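Local coordinates for clostripain-related protein (Bacteroides thetaiotaomicron, PDB 6NAG) that is a secreted cysteine protease of the C11 (clostripain) family from a gut commensal, and hydrolyses peptide bonds, at residues A59-L64 with K77-P82. The protein carries 1 engineered substitution. Residues are numbered along the deposited sequence; the frame is centred on the assembly and turned at random.
Sequences ATLFEL and KNYTDP. With PRO (proline), chain E; PRO (proline), chain C.
Ala-59 faces Tyr-79 and Leu-61 faces Lys-77 as hydrogen-bonded pairs of an antiparallel beta hairpin, a worked example of how one ladder can separate a packed face from a wetter one. The hairpin, formed by strands 58-67 and 70-80, closes one margin of the mixed sheet in this clan CD peptidase, and both pairs exchange two backbone bonds.

The tight face carries Ala-59, Leu-61, Lys-77 and Tyr-79; the last three reach helix 87-100, while Ala-59 and Leu-61 touch Phe-51 of strand 46-53. With CG anti to its carbonyl carbon (chi1 -63°), Tyr-79 lays its ring along the neighbouring strand, so that the ring edge meets Leu-61: CE1 of Tyr-79 lies 3.6 Å from CB of Leu-61. The phenol OH, 3.7 Å from Leu-61 CD2, bonds to Asp-96 of the helix, which also pairs with Lys-77. Replacing Tyr-79 by alanine is likely to open a gap beside Leu-61 and leave Asp-96 without its phenol partner. Pro-82, past the strand end, sets its CG 4.0 Å from the methyl of Ala-59, and one bound proline rests against Tyr-79 and Pro-82.

The other face is looser. Thr-60 and exposed Asn-78 form the non-hydrogen-bonded pair, their side chains pointing the same way, while a second proline sits over a face of the Phe-62 ring and against Thr-60 CG2. Here a single side-chain bond spans the strands: Thr-60 OG1 donates to Asn-78 OD1 at 2.8 Å, the hydroxyl oxygen lying 17° out of the amide carbonyl plane.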
loop_
_atom_site.group_PDB
_atom_site.type_symbol
_atom_site.label_atom_id
_atom_site.label_comp_id
_atom_site.label_asym_id
_atom_site.label_seq_id
_atom_site.Cartn_x
_atom_site.Cartn_y
_atom_site.Cartn_z
ATOM N N ALA A 59 13.198 -16.955 -11.682
ATOM C CA ALA A 59 13.354 -15.592 -12.179
ATOM C C ALA A 59 14.557 -14.891 -11.554
ATOM O O ALA A 59 15.093 -15.339 -10.543
ATOM C CB ALA A 59 12.089 -14.794 -11.920
ATOM N N THR A 60 14.967 -13.784 -12.164
ATOM C CA THR A 60 16.121 -13.028 -11.693
ATOM C C THR A 60 15.881 -11.524 -11.790
ATOM O O THR A 60 15.384 -11.031 -12.802
ATOM C CB THR A 60 17.392 -13.389 -12.492
ATOM O OG1 THR A 60 17.665 -14.789 -12.356
ATOM C CG2 THR A 60 18.590 -12.597 -11.993
ATOM N N LEU A 61 16.229 -10.804 -10.729
ATOM C CA LEU A 61 16.172 -9.348 -10.731
ATOM C C LEU A 61 17.572 -8.772 -10.920
ATOM O O LEU A 61 18.484 -9.087 -10.156
ATOM C CB LEU A 61 15.558 -8.830 -9.429
ATOM C CG LEU A 61 15.284 -7.327 -9.350
ATOM C CD1 LEU A 61 14.079 -6.962 -10.199
ATOM C CD2 LEU A 61 15.089 -6.883 -7.910
ATOM N N PHE A 62 17.745 -7.936 -11.938
ATOM C CA PHE A 62 19.046 -7.329 -12.198
ATOM C C PHE A 62 18.919 -5.892 -12.697
ATOM O O PHE A 62 17.824 -5.420 -12.997
ATOM C CB PHE A 62 19.841 -8.170 -13.203
ATOM C CG PHE A 62 19.229 -8.228 -14.575
ATOM C CD1 PHE A 62 18.206 -9.118 -14.857
ATOM C CD2 PHE A 62 19.692 -7.405 -15.589
ATOM C CE1 PHE A 62 17.648 -9.176 -16.118
ATOM C CE2 PHE A 62 19.139 -7.460 -16.852
ATOM C CZ PHE A 62 18.115 -8.346 -17.117
ATOM N N GLU A 63 20.053 -5.202 -12.781
ATOM C CA GLU A 63 20.072 -3.795 -13.158
ATOM C C GLU A 63 20.931 -3.536 -14.392
ATOM O O GLU A 63 22.008 -4.112 -14.539
ATOM C CB GLU A 63 20.578 -2.945 -11.987
ATOM C CG GLU A 63 20.790 -1.476 -12.319
ATOM C CD GLU A 63 21.223 -0.658 -11.119
ATOM O OE1 GLU A 63 21.459 -1.251 -10.046
ATOM O OE2 GLU A 63 21.327 0.579 -11.247
ATOM N N LEU A 64 20.441 -2.676 -15.279
ATOM C CA LEU A 64 21.241 -2.178 -16.391
ATOM C C LEU A 64 21.875 -0.849 -16.006
ATOM O O LEU A 64 21.173 0.134 -15.769
ATOM C CB LEU A 64 20.393 -2.011 -17.654
ATOM C CG LEU A 64 19.872 -3.274 -18.335
ATOM C CD1 LEU A 64 19.186 -2.923 -19.646
ATOM C CD2 LEU A 64 21.000 -4.262 -18.566
ATOM N N LYS A 77 19.046 -9.996 -7.296
ATOM C CA LYS A 77 18.342 -11.023 -6.538
ATOM C C LYS A 77 17.748 -12.091 -7.453
ATOM O O LYS A 77 17.307 -11.793 -8.561
ATOM C CB LYS A 77 17.239 -10.379 -5.691
ATOM C CG LYS A 77 16.500 -11.331 -4.770
ATOM C CD LYS A 77 15.450 -10.592 -3.960
ATOM C CE LYS A 77 14.770 -11.515 -2.964
ATOM N NZ LYS A 77 13.769 -10.789 -2.136
ATOM N N ASN A 78 17.747 -13.335 -6.985
ATOM C CA ASN A 78 17.107 -14.426 -7.712
ATOM C C ASN A 78 15.837 -14.879 -7.002
ATOM O O ASN A 78 15.655 -14.615 -5.813
ATOM C CB ASN A 78 18.070 -15.600 -7.880
ATOM C CG ASN A 78 19.258 -15.259 -8.755
ATOM O OD1 ASN A 78 19.163 -15.268 -9.981
ATOM N ND2 ASN A 78 20.389 -14.964 -8.127
ATOM N N TYR A 79 14.960 -15.563 -7.729
ATOM C CA TYR A 79 13.668 -15.966 -7.185
ATOM C C TYR A 79 13.352 -17.435 -7.452
ATOM O O TYR A 79 13.342 -17.876 -8.599
ATOM C CB TYR A 79 12.551 -15.095 -7.767
ATOM C CG TYR A 79 12.655 -13.627 -7.423
ATOM C CD1 TYR A 79 13.455 -12.773 -8.170
ATOM C CD2 TYR A 79 11.942 -13.091 -6.359
ATOM C CE1 TYR A 79 13.551 -11.430 -7.861
ATOM C CE2 TYR A 79 12.030 -11.750 -6.044
ATOM C CZ TYR A 79 12.835 -10.924 -6.798
ATOM O OH TYR A 79 12.925 -9.587 -6.488
ATOM N N THR A 80 13.089 -18.183 -6.386
ATOM C CA THR A 80 12.622 -19.558 -6.514
ATOM C C THR A 80 11.104 -19.602 -6.377
ATOM O O THR A 80 10.558 -19.208 -5.346
ATOM C CB THR A 80 13.256 -20.487 -5.460
ATOM O OG1 THR A 80 14.676 -20.524 -5.642
ATOM C CG2 THR A 80 12.702 -21.896 -5.592
ATOM N N ASP A 81 10.438 -20.085 -7.422
ATOM C CA ASP A 81 8.978 -20.149 -7.475
ATOM C C ASP A 81 8.301 -18.823 -7.127
ATOM O O ASP A 81 7.530 -18.757 -6.169
ATOM C CB ASP A 81 8.460 -21.246 -6.541
ATOM C CG ASP A 81 8.830 -22.636 -7.011
ATOM O OD1 ASP A 81 8.620 -22.935 -8.205
ATOM O OD2 ASP A 81 9.333 -23.431 -6.189
ATOM N N PRO A 82 8.579 -17.763 -7.903
ATOM C CA PRO A 82 7.937 -16.481 -7.599
ATOM C C PRO A 82 6.452 -16.493 -7.950
ATOM O O PRO A 82 6.072 -17.001 -9.004
ATOM C CB PRO A 82 8.703 -15.490 -8.477
ATOM C CG PRO A 82 9.154 -16.303 -9.637
ATOM C CD PRO A 82 9.439 -17.679 -9.097
HETATM N N PRO E . 6.854 -14.675 -4.571
HETATM C CA PRO E . 7.708 -14.739 -3.381
HETATM C C PRO E . 6.904 -14.930 -2.100
HETATM O O PRO E . 7.108 -14.224 -1.112
HETATM C CB PRO E . 8.410 -13.380 -3.387
HETATM C CG PRO E . 8.448 -12.993 -4.821
HETATM C CD PRO E . 7.165 -13.506 -5.410
HETATM O OXT PRO E . 6.033 -15.797 -2.023
HETATM N N PRO C . 20.945 -12.007 -16.597
HETATM C CA PRO C . 20.815 -12.905 -17.749
HETATM C C PRO C . 20.353 -12.174 -19.007
HETATM O O PRO C . 19.609 -11.196 -18.934
HETATM C CB PRO C . 19.760 -13.914 -17.287
HETATM C CG PRO C . 18.948 -13.167 -16.289
HETATM C CD PRO C . 19.916 -12.268 -15.575
HETATM O OXT PRO C . 20.713 -12.546 -20.124
#